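Local atomic coordinates of cellulosomal family-48 processive glycoside hydrolase (Bacteroides cellulosolvens, PDB entry 2Y3N), a protein that probably degrades cellulose as a processive cellobiosidase of the cellulosome, this piece being its calcium-binding dockerin domain, which docks onto a cohesin. Residues Gly13-Met17 with Tyr59-Lys64. Sequence-based numbering, arbitrary orientation.
With CA (calcium ion), chain G.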
ATOM      1  N   GLY D  13      13.052 -13.713  -4.435  1.00 34.43           N
ATOM      2  CA  GLY D  13      13.586 -13.573  -3.070  1.00 33.84           C
ATOM      3  C   GLY D  13      12.759 -12.787  -2.046  1.00 32.53           C
ATOM      4  O   GLY D  13      13.102 -12.764  -0.854  1.00 31.95           O
ATOM      5  N   VAL D  14      11.655 -12.159  -2.493  1.00 30.92           N
ATOM      6  CA  VAL D  14      10.818 -11.328  -1.597  1.00 28.18           C
ATOM      7  C   VAL D  14       9.341 -11.678  -1.831  1.00 26.30           C
ATOM      8  O   VAL D  14       8.967 -12.202  -2.879  1.00 26.83           O
ATOM      9  CB  VAL D  14      11.034  -9.780  -1.770  1.00 27.61           C
ATOM     10  CG1 VAL D  14      12.518  -9.362  -1.579  1.00 26.28           C
ATOM     11  CG2 VAL D  14      10.466  -9.299  -3.114  1.00 26.00           C
ATOM     12  N   ILE D  15       8.535 -11.472  -0.817  1.00 23.16           N
ATOM     13  CA  ILE D  15       7.127 -11.749  -0.927  1.00 24.40           C
ATOM     14  C   ILE D  15       6.461 -10.392  -0.927  1.00 22.53           C
ATOM     15  O   ILE D  15       6.420  -9.740   0.097  1.00 22.95           O
ATOM     16  CB  ILE D  15       6.589 -12.524   0.289  1.00 25.79           C
ATOM     17  CG1 ILE D  15       7.402 -13.813   0.567  1.00 28.86           C
ATOM     18  CG2 ILE D  15       5.032 -12.814   0.170  1.00 27.88           C
ATOM     19  CD1 ILE D  15       7.608 -14.609  -0.596  1.00 32.53           C
ATOM     20  N   ASN D  16       5.886 -10.014  -2.063  1.00 21.92           N
ATOM     21  CA  ASN D  16       5.120  -8.789  -2.165  1.00 21.13           C
ATOM     22  C   ASN D  16       3.867  -8.931  -3.083  1.00 21.18           C
ATOM     23  O   ASN D  16       3.347 -10.047  -3.340  1.00 20.86           O
ATOM     24  CB  ASN D  16       6.033  -7.628  -2.617  1.00 19.96           C
ATOM     25  CG  ASN D  16       6.751  -7.913  -3.974  1.00 22.25           C
ATOM     26  OD1 ASN D  16       6.217  -8.613  -4.836  1.00 26.00           O
ATOM     27  ND2 ASN D  16       7.952  -7.342  -4.155  1.00 21.37           N
ATOM     28  N   MET D  17       3.374  -7.803  -3.554  1.00 19.92           N
ATOM     29  CA  MET D  17       2.065  -7.761  -4.257  1.00 23.37           C
ATOM     30  C   MET D  17       2.174  -8.381  -5.653  1.00 23.33           C
ATOM     31  O   MET D  17       1.171  -8.888  -6.216  1.00 25.08           O
ATOM     32  CB  MET D  17       1.544  -6.302  -4.317  1.00 22.40           C
ATOM     33  CG  MET D  17       0.144  -6.169  -4.928  1.00 22.85           C
ATOM     34  SD  MET D  17      -1.124  -7.069  -4.039  1.00 22.96           S
ATOM     35  CE  MET D  17      -1.453  -5.916  -2.700  1.00 16.52           C
ATOM     36  N   TYR D  59       2.887 -14.711   4.864  1.00 42.72           N
ATOM     37  CA  TYR D  59       4.258 -14.563   4.384  1.00 41.60           C
ATOM     38  C   TYR D  59       4.546 -13.189   3.782  1.00 41.07           C
ATOM     39  O   TYR D  59       5.712 -12.825   3.623  1.00 41.76           O
ATOM     40  CB  TYR D  59       4.520 -15.651   3.382  1.00 43.86           C
ATOM     41  CG  TYR D  59       4.244 -17.005   3.968  1.00 48.84           C
ATOM     42  CD1 TYR D  59       5.024 -17.505   5.013  1.00 54.01           C
ATOM     43  CD2 TYR D  59       3.217 -17.797   3.474  1.00 52.45           C
ATOM     44  CE1 TYR D  59       4.792 -18.756   5.544  1.00 57.67           C
ATOM     45  CE2 TYR D  59       2.970 -19.051   3.996  1.00 57.79           C
ATOM     46  CZ  TYR D  59       3.759 -19.531   5.033  1.00 60.54           C
ATOM     47  OH  TYR D  59       3.506 -20.788   5.543  1.00 63.99           O
ATOM     48  N   PHE D  60       3.495 -12.441   3.454  1.00 53.86           N
ATOM     49  CA  PHE D  60       3.650 -11.084   2.915  1.00 50.39           C
ATOM     50  C   PHE D  60       4.753 -10.256   3.624  1.00 44.31           C
ATOM     51  O   PHE D  60       4.677 -10.029   4.817  1.00 42.92           O
ATOM     52  CB  PHE D  60       2.311 -10.335   2.991  1.00 53.55           C
ATOM     53  CG  PHE D  60       2.317  -9.015   2.264  1.00 52.42           C
ATOM     54  CD1 PHE D  60       2.218  -8.976   0.875  1.00 54.22           C
ATOM     55  CD2 PHE D  60       2.405  -7.808   2.976  1.00 47.92           C
ATOM     56  CE1 PHE D  60       2.191  -7.760   0.188  1.00 55.18           C
ATOM     57  CE2 PHE D  60       2.395  -6.577   2.292  1.00 47.35           C
ATOM     58  CZ  PHE D  60       2.283  -6.559   0.896  1.00 49.98           C
ATOM     59  N   GLY D  61       5.768  -9.807   2.880  1.00 42.38           N
ATOM     60  CA  GLY D  61       6.835  -8.980   3.469  1.00 40.25           C
ATOM     61  C   GLY D  61       8.142  -9.705   3.818  1.00 41.50           C
ATOM     62  O   GLY D  61       9.153  -9.037   4.050  1.00 41.35           O
ATOM     63  N   LYS D  62       8.125 -11.050   3.863  1.00 43.87           N
ATOM     64  CA  LYS D  62       9.321 -11.886   4.106  1.00 46.05           C
ATOM     65  C   LYS D  62      10.361 -11.711   3.003  1.00 44.51           C
ATOM     66  O   LYS D  62       9.996 -11.533   1.851  1.00 43.54           O
ATOM     67  CB  LYS D  62       8.949 -13.375   4.209  1.00 49.35           C
ATOM     68  CG  LYS D  62       8.306 -13.770   5.521  1.00 55.70           C
ATOM     69  CD  LYS D  62       8.248 -15.271   5.687  1.00 64.74           C
ATOM     70  CE  LYS D  62       9.658 -15.879   5.738  1.00 67.89           C
ATOM     71  NZ  LYS D  62       9.680 -17.310   5.337  1.00 74.32           N
ATOM     72  N   THR D  63      11.650 -11.711   3.366  1.00 46.72           N
ATOM     73  CA  THR D  63      12.761 -11.686   2.393  1.00 46.37           C
ATOM     74  C   THR D  63      13.806 -12.759   2.779  1.00 50.75           C
ATOM     75  O   THR D  63      13.978 -13.055   3.963  1.00 55.15           O
ATOM     76  CB  THR D  63      13.446 -10.290   2.273  1.00 45.59           C
ATOM     77  OG1 THR D  63      14.254 -10.057   3.420  1.00 51.09           O
ATOM     78  CG2 THR D  63      12.443  -9.112   2.124  1.00 42.24           C
ATOM     79  N   LYS D  64      14.492 -13.329   1.788  1.00 50.81           N
ATOM     80  CA  LYS D  64      15.498 -14.366   2.027  1.00 56.27           C
ATOM     81  C   LYS D  64      16.757 -13.809   2.686  1.00 59.11           C
ATOM     82  O   LYS D  64      16.966 -12.590   2.687  1.00 58.08           O
ATOM     83  CB  LYS D  64      15.845 -15.087   0.716  1.00 56.20           C
ATOM     84  CG  LYS D  64      16.618 -14.193  -0.263  1.00 59.00           C
ATOM     85  CD  LYS D  64      17.015 -14.946  -1.541  1.00 63.81           C
ATOM     86  CE  LYS D  64      17.689 -13.986  -2.518  1.00 65.47           C
ATOM     87  NZ  LYS D  64      19.077 -13.639  -2.093  1.00 67.14           N
TER
HETATM   88 CA    CA G1065       8.344 -12.631  -5.167  1.00 27.28          CA
HETATM   89  O   HOH W   1       7.856 -10.414  -6.102  1.00 28.37           O
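G13-M17 meets Y59-K64 in a short antiparallel backbone bridge within the EF-hand-like dockerin fold, joining the first calcium loop, just before helix 17-26, to the tail that follows helix 50-59. V14 and T63 form its non-hydrogen-bonded pair, flanked by the hydrogen bonds K64 N to G13 O and I15 N to K62 O, each 3.0 Å. The V14 and T63 side chains lie side by side, pointing the same way, V14 CG1 lying 3.7 Å from T63 CG2. Beyond them, a type II turn from Y59 to K62 lets G61 N donate a hydrogen bond to I15 O at 2.9 Å, the donor tilted 26° from the carbonyl plane; G61 takes a positive phi, 100°, which suits a residue without a side chain. I15 packs against the turn: CG2, anti to the backbone N, reaches F60 CA at 3.5 Å, while CG1 lies beside Y59 O and the carbonyl of K62. L5 and D8 touch the same side chain. With an alanine in place of I15, a gap would probably open over F60 CA and beside K62 CB, reaching to L5 and D8. F60 CE1 approaches N16 obliquely, near a surface where N16 ND2 and M17 N hydrogen-bond to the chain of another protein. On the loop side, V14 O binds calcium at 2.4 Å, with D8, N10, D12 and D19 completing the protein ligands, and the metal's water donates to N16 OD1 at 2.7 Å.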